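Local coordinates for restriction endonuclease (Mycobacterium sp., PDB 4F0Q) that cleaves DNA in response to cytosine methylation, acting as a tetrameric modification-dependent restriction endonuclease, at the interface of chains A and B and the interface of chains A and C. Numbering follows the deposited sequence. Chains: chain A/B/C, Restriction endonuclease.

Contact 1: the interface of chains A and B. Residues chain A 312, 341, 382, 407; chain B 341-342, 350.
Strand 335-341 of chain B carries B:Met341 in an extended backbone and gives way to B:Gly342, whose positive phi (85°) turns the chain under A:Phe312 of helix 297-314. Glycine suits this turn: its bare alpha carbon lies 3.6 Å from CD1 of A:Phe312, the phenylalanine meeting it with one flank of its ring. A:Met341 and B:Met341 meet near the middle of the patch and cross at about a right angle, with SD of A:Met341 3.6 Å from SD of B:Met341. Thioethers suit such a crossing because they are flexible, polarisable and apolar. Both methionine side chains bend at their last torsion, but in opposite senses (chi3 63° in chain A, -58° in chain B). The bend in chain B carries its methyl towards A:Ile382 of strand 381-387, where CE of B:Met341 lies 3.6 Å from CD1 and 3.7 Å from CG2 of the isoleucine. The branched side chain thus receives one methyl against both its arms. Further along, the compact A:Val407 turns CG2 towards the backbone of B:Met341. At the far edge B:Val350, from strand 348-357, faces the other thioether more loosely: its CG1 is 4.3 Å from CE of A:Met341.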
loop_
_atom_site.group_PDB
_atom_site.type_symbol
_atom_site.label_atom_id
_atom_site.label_comp_id
_atom_site.label_asym_id
_atom_site.label_seq_id
_atom_site.Cartn_x
_atom_site.Cartn_y
_atom_site.Cartn_z
ATOM N N PHE A 312 6.261 -5.708 10.322
ATOM C CA PHE A 312 4.958 -5.180 9.939
ATOM C C PHE A 312 3.959 -5.169 11.092
ATOM O O PHE A 312 3.238 -4.189 11.272
ATOM C CB PHE A 312 4.387 -5.923 8.729
ATOM C CG PHE A 312 4.986 -5.493 7.421
ATOM C CD1 PHE A 312 4.826 -4.192 6.967
ATOM C CD2 PHE A 312 5.700 -6.386 6.640
ATOM C CE1 PHE A 312 5.372 -3.789 5.763
ATOM C CE2 PHE A 312 6.249 -5.991 5.435
ATOM C CZ PHE A 312 6.084 -4.690 4.996
ATOM N N MET A 341 -5.123 -3.677 4.959
ATOM C CA MET A 341 -5.139 -2.254 5.284
ATOM C C MET A 341 -6.555 -1.738 5.513
ATOM O O MET A 341 -7.418 -1.847 4.644
ATOM C CB MET A 341 -4.436 -1.441 4.194
ATOM C CG MET A 341 -2.938 -1.695 4.116
ATOM S SD MET A 341 -2.094 -0.667 2.896
ATOM C CE MET A 341 -2.391 0.967 3.560
ATOM N N ILE A 382 3.178 -3.788 -2.082
ATOM C CA ILE A 382 4.349 -3.199 -1.446
ATOM C C ILE A 382 5.478 -4.218 -1.416
ATOM O O ILE A 382 5.247 -5.414 -1.580
ATOM C CB ILE A 382 4.057 -2.721 -0.010
ATOM C CG1 ILE A 382 3.748 -3.911 0.898
ATOM C CG2 ILE A 382 2.917 -1.710 -0.001
ATOM C CD1 ILE A 382 3.744 -3.567 2.369
ATOM N N VAL A 407 9.829 -1.475 1.907
ATOM C CA VAL A 407 10.306 -1.419 3.282
ATOM C C VAL A 407 11.729 -1.957 3.359
ATOM O O VAL A 407 12.012 -3.057 2.885
ATOM C CB VAL A 407 9.398 -2.231 4.224
ATOM C CG1 VAL A 407 9.941 -2.203 5.644
ATOM C CG2 VAL A 407 7.976 -1.697 4.181
ATOM N N MET B 341 4.226 2.453 6.886
ATOM C CA MET B 341 4.070 1.022 7.121
ATOM C C MET B 341 5.342 0.254 7.483
ATOM O O MET B 341 6.363 0.345 6.801
ATOM C CB MET B 341 3.364 0.348 5.940
ATOM C CG MET B 341 1.951 0.856 5.703
ATOM S SD MET B 341 0.878 -0.356 4.913
ATOM C CE MET B 341 1.780 -0.677 3.404
ATOM N N GLY B 342 5.258 -0.495 8.582
ATOM C CA GLY B 342 6.231 -1.523 8.904
ATOM C C GLY B 342 7.496 -1.094 9.620
ATOM O O GLY B 342 7.586 -1.190 10.844
ATOM N N VAL B 350 2.818 5.590 2.681
ATOM C CA VAL B 350 1.846 5.173 1.684
ATOM C C VAL B 350 0.821 6.278 1.499
ATOM O O VAL B 350 0.075 6.608 2.420
ATOM C CB VAL B 350 1.138 3.870 2.091
ATOM C CG1 VAL B 350 -0.050 3.597 1.180
ATOM C CG2 VAL B 350 2.118 2.708 2.065
#

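Contact 2: the interface of chains A and B. Residues chain A 186, 188, 316; chain B 186, 188, 315-317.
A:Glu188 and B:Glu188 pair as an antiparallel beta bridge between the two copies of strand 175-193, their CB atoms 3.6 Å apart. Each carboxylate reaches over the partner's arginine stem: OE2 of B:Glu188 lies 3.3 Å from CD of A:Arg186, and OE2 of A:Glu188 is 3.5 Å from CD of B:Arg186. The side chains of A:Arg186 and B:Arg186 cross at about a right angle, with guanidinium planes 77° apart. Their NH1 atoms come within 3.1 Å without a hydrogen bond, an approach of like charges that the surrounding glutamates probably offset. Within each chain the glutamate also pairs with its own arginine: NH2 of A:Arg186 forms a salt bridge to OE1 of A:Glu188 at 3.2 Å, while OE2 of A:Glu188 sits over the centre of the guanidinium face. In both arginines a bend at chi3, 64° in chain A and 62° in chain B, swings the guanidinium towards the loops at 315-317. There NH1 of B:Arg186 is modelled too close to O of B:Ser315, a doubtful bond. With no side chain at 316 (phi positive), the loops can approach, CA of B:Gly316 lying 3.4 Å from NH1 of A:Arg186. The site joins strands and loops of two subunits, helping to hold together the A-B pair of the tetramer.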
loop_
_atom_site.group_PDB
_atom_site.type_symbol
_atom_site.label_atom_id
_atom_site.label_comp_id
_atom_site.label_asym_id
_atom_site.label_seq_id
_atom_site.Cartn_x
_atom_site.Cartn_y
_atom_site.Cartn_z
ATOM N N ARG A 186 -1.402 5.065 22.665
ATOM C CA ARG A 186 -1.821 3.684 22.882
ATOM C C ARG A 186 -1.180 3.088 24.133
ATOM O O ARG A 186 -0.064 3.446 24.498
ATOM C CB ARG A 186 -1.513 2.827 21.650
ATOM C CG ARG A 186 -2.213 1.476 21.640
ATOM C CD ARG A 186 -2.131 0.806 20.276
ATOM N NE ARG A 186 -0.759 0.488 19.896
ATOM C CZ ARG A 186 -0.428 -0.217 18.818
ATOM N NH1 ARG A 186 -1.373 -0.683 18.013
ATOM N NH2 ARG A 186 0.848 -0.460 18.547
ATOM N N GLU A 188 -0.845 -0.872 25.753
ATOM C CA GLU A 188 -1.154 -2.285 25.574
ATOM C C GLU A 188 -0.360 -3.210 26.492
ATOM O O GLU A 188 0.648 -2.814 27.078
ATOM C CB GLU A 188 -0.955 -2.692 24.110
ATOM C CG GLU A 188 0.372 -2.258 23.519
ATOM C CD GLU A 188 0.420 -2.425 22.013
ATOM O OE1 GLU A 188 1.355 -1.886 21.383
ATOM O OE2 GLU A 188 -0.477 -3.094 21.459
ATOM N N GLY A 316 1.511 -2.213 13.978
ATOM C CA GLY A 316 0.082 -2.438 14.096
ATOM C C GLY A 316 -0.542 -3.016 12.841
ATOM O O GLY A 316 -1.719 -3.385 12.841
ATOM N N ARG B 186 -3.647 -9.579 20.709
ATOM C CA ARG B 186 -3.324 -8.269 21.266
ATOM C C ARG B 186 -4.247 -7.924 22.430
ATOM O O ARG B 186 -5.406 -8.325 22.451
ATOM C CB ARG B 186 -3.396 -7.189 20.181
ATOM C CG ARG B 186 -2.783 -5.854 20.582
ATOM C CD ARG B 186 -2.729 -4.883 19.411
ATOM N NE ARG B 186 -4.059 -4.549 18.909
ATOM C CZ ARG B 186 -4.294 -3.660 17.950
ATOM N NH1 ARG B 186 -3.286 -3.009 17.385
ATOM N NH2 ARG B 186 -5.537 -3.419 17.554
ATOM N N GLU B 188 -4.995 -4.378 24.815
ATOM C CA GLU B 188 -4.669 -2.985 25.091
ATOM C C GLU B 188 -5.695 -2.290 25.979
ATOM O O GLU B 188 -6.755 -2.839 26.278
ATOM C CB GLU B 188 -4.480 -2.207 23.785
ATOM C CG GLU B 188 -5.689 -2.206 22.869
ATOM C CD GLU B 188 -5.380 -1.602 21.514
ATOM O OE1 GLU B 188 -6.324 -1.160 20.827
ATOM O OE2 GLU B 188 -4.190 -1.573 21.136
ATOM N N SER B 315 -6.258 -0.969 13.634
ATOM C CA SER B 315 -5.243 -2.009 13.743
ATOM C C SER B 315 -4.011 -1.501 14.484
ATOM O O SER B 315 -3.244 -2.284 15.046
ATOM C CB SER B 315 -4.850 -2.514 12.353
ATOM O OG SER B 315 -4.408 -1.448 11.530
ATOM N N GLY B 316 -3.828 -0.186 14.485
ATOM C CA GLY B 316 -2.685 0.425 15.135
ATOM C C GLY B 316 -1.723 1.005 14.120
ATOM O O GLY B 316 -0.623 1.437 14.467
ATOM N N ALA B 317 -2.142 1.009 12.858
ATOM C CA ALA B 317 -1.328 1.548 11.776
ATOM C C ALA B 317 -1.106 3.045 11.950
ATOM O O ALA B 317 -1.969 3.756 12.462
ATOM C CB ALA B 317 -1.967 1.257 10.429
#

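Contact 3: the interface of chains A and C. Residues chain A 367, 371, 394, 398, 402, 404; chain C 332, 372, 376.
Helices 367-374 and 393-401 of chain A, with the loop holding A:Asp402 and A:Tyr404, meet C:Arg372 on helix 367-374 of chain C and C:Arg376 in the loop just beyond it. A:Glu398 is the hub, its two oxygens divided between two arginines. OE1 takes a nearly straight bond from NH2 of C:Arg372 at 2.6 Å, on its syn lone pair and in the guanidinium plane. Its anti lone pair accepts NE2 of A:Gln394 at 3.1 Å, a second-shell amide that steadies the carboxylate. OE2 instead receives NH2 of C:Arg376 at 2.6 Å from above the carboxylate plane, a much more bent bond (124° at H). Both are salt bridges, and the long, multidentate arginines suit a single acid shared in this way. C:Arg372 reaches it fully extended, with CG anti to the backbone N (chi1 -167°), while CG of A:Pro367 lies over one guanidinium face, offset toward its rim, and A:Ala371, small enough for close approach, packs against the arginine backbone. C:Arg376 is bent at chi2 (-79°), and its NE bonds to the carbonyl O of C:Arg372 at 2.8 Å, bracing the group. Its NH1 adds a weak bond to OD2 of A:Asp402. A water bridges the two chains, lying 3.1 Å from the phenol OH of A:Tyr404 and 2.9 Å from the carbonyl O of C:Arg372.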
loop_
_atom_site.group_PDB
_atom_site.type_symbol
_atom_site.label_atom_id
_atom_site.label_comp_id
_atom_site.label_asym_id
_atom_site.label_seq_id
_atom_site.Cartn_x
_atom_site.Cartn_y
_atom_site.Cartn_z
ATOM N N PRO A 367 21.386 -0.232 -6.129
ATOM C CA PRO A 367 20.078 0.224 -6.617
ATOM C C PRO A 367 19.434 -0.746 -7.609
ATOM O O PRO A 367 18.206 -0.828 -7.673
ATOM C CB PRO A 367 20.405 1.557 -7.307
ATOM C CG PRO A 367 21.886 1.547 -7.515
ATOM C CD PRO A 367 22.433 0.775 -6.366
ATOM N N ALA A 371 15.772 -2.384 -7.272
ATOM C CA ALA A 371 14.918 -2.123 -8.424
ATOM C C ALA A 371 14.369 -3.415 -9.023
ATOM O O ALA A 371 13.306 -3.413 -9.642
ATOM C CB ALA A 371 15.667 -1.326 -9.475
ATOM N N GLN A 394 22.912 5.508 -3.140
ATOM C CA GLN A 394 22.227 5.721 -4.408
ATOM C C GLN A 394 20.900 4.969 -4.461
ATOM O O GLN A 394 19.922 5.462 -5.022
ATOM C CB GLN A 394 23.122 5.308 -5.579
ATOM C CG GLN A 394 22.573 5.699 -6.942
ATOM C CD GLN A 394 22.353 7.194 -7.077
ATOM O OE1 GLN A 394 23.085 7.999 -6.500
ATOM N NE2 GLN A 394 21.336 7.575 -7.842
ATOM N N GLU A 398 17.336 6.784 -4.948
ATOM C CA GLU A 398 16.409 6.424 -6.016
ATOM C C GLU A 398 15.063 5.950 -5.468
ATOM O O GLU A 398 14.037 6.078 -6.135
ATOM C CB GLU A 398 17.029 5.368 -6.933
ATOM C CG GLU A 398 18.255 5.865 -7.685
ATOM C CD GLU A 398 18.937 4.775 -8.481
ATOM O OE1 GLU A 398 20.075 4.998 -8.944
ATOM O OE2 GLU A 398 18.334 3.695 -8.652
ATOM N N ASP A 402 12.004 8.514 -6.639
ATOM C CA ASP A 402 10.987 7.903 -7.487
ATOM C C ASP A 402 9.855 7.277 -6.677
ATOM O O ASP A 402 8.991 6.596 -7.231
ATOM C CB ASP A 402 11.620 6.867 -8.417
ATOM C CG ASP A 402 12.661 7.472 -9.341
ATOM O OD1 ASP A 402 12.288 7.924 -10.443
ATOM O OD2 ASP A 402 13.853 7.498 -8.963
ATOM N N TYR A 404 9.612 4.763 -4.253
ATOM C CA TYR A 404 9.489 3.310 -4.264
ATOM C C TYR A 404 8.861 2.802 -2.970
ATOM O O TYR A 404 9.415 2.997 -1.889
ATOM C CB TYR A 404 10.853 2.649 -4.473
ATOM C CG TYR A 404 11.436 2.846 -5.854
ATOM C CD1 TYR A 404 10.635 3.235 -6.919
ATOM C CD2 TYR A 404 12.789 2.639 -6.092
ATOM C CE1 TYR A 404 11.166 3.413 -8.182
ATOM C CE2 TYR A 404 13.327 2.816 -7.351
ATOM C CZ TYR A 404 12.512 3.204 -8.390
ATOM O OH TYR A 404 13.047 3.380 -9.646
ATOM N N GLY C 332 19.845 5.906 -13.246
ATOM C CA GLY C 332 19.120 4.811 -13.868
ATOM C C GLY C 332 18.517 5.187 -15.208
ATOM O O GLY C 332 18.254 4.325 -16.048
ATOM N N ARG C 372 16.307 -1.707 -13.236
ATOM C CA ARG C 372 16.632 -0.351 -12.801
ATOM C C ARG C 372 15.969 0.669 -13.722
ATOM O O ARG C 372 15.719 1.809 -13.330
ATOM C CB ARG C 372 18.147 -0.139 -12.761
ATOM C CG ARG C 372 18.573 1.129 -12.034
ATOM C CD ARG C 372 20.084 1.221 -11.899
ATOM N NE ARG C 372 20.489 2.383 -11.112
ATOM C CZ ARG C 372 21.750 2.692 -10.826
ATOM N NH1 ARG C 372 22.740 1.925 -11.262
ATOM N NH2 ARG C 372 22.021 3.770 -10.103
ATOM N N ARG C 376 11.276 2.663 -12.997
ATOM C CA ARG C 376 10.981 4.080 -13.158
ATOM C C ARG C 376 9.666 4.285 -13.897
ATOM O O ARG C 376 9.014 5.320 -13.753
ATOM C CB ARG C 376 12.098 4.764 -13.944
ATOM C CG ARG C 376 13.486 4.227 -13.664
ATOM C CD ARG C 376 14.049 4.775 -12.370
ATOM N NE ARG C 376 15.417 4.318 -12.152
ATOM C CZ ARG C 376 16.210 4.765 -11.185
ATOM N NH1 ARG C 376 15.772 5.688 -10.337
ATOM N NH2 ARG C 376 17.439 4.288 -11.067
HETATM O O HOH W 1 15.601 1.902 -10.428
#

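The C-alpha centres of contacts 1 and 2 lie about 15 Å apart on the same two-fold A-B interface, one patch mainly apolar, the other rich in charged side chains. They are linked through chain A, where helix 297-314 of contact 1 runs almost directly into the loop at A:Gly316 in contact 2. Contact 3 joins chain A to chain C, about 19 Å from contact 1 and 33 Å from contact 2 between C-alpha centres. Chain A therefore uses separate surfaces for two partners, consistent with a tetramer. Strand 348-357 of contact 1 also carries magnesium-site residues B:Gln355 and B:Ala356, so assembly may influence the cleavage centre.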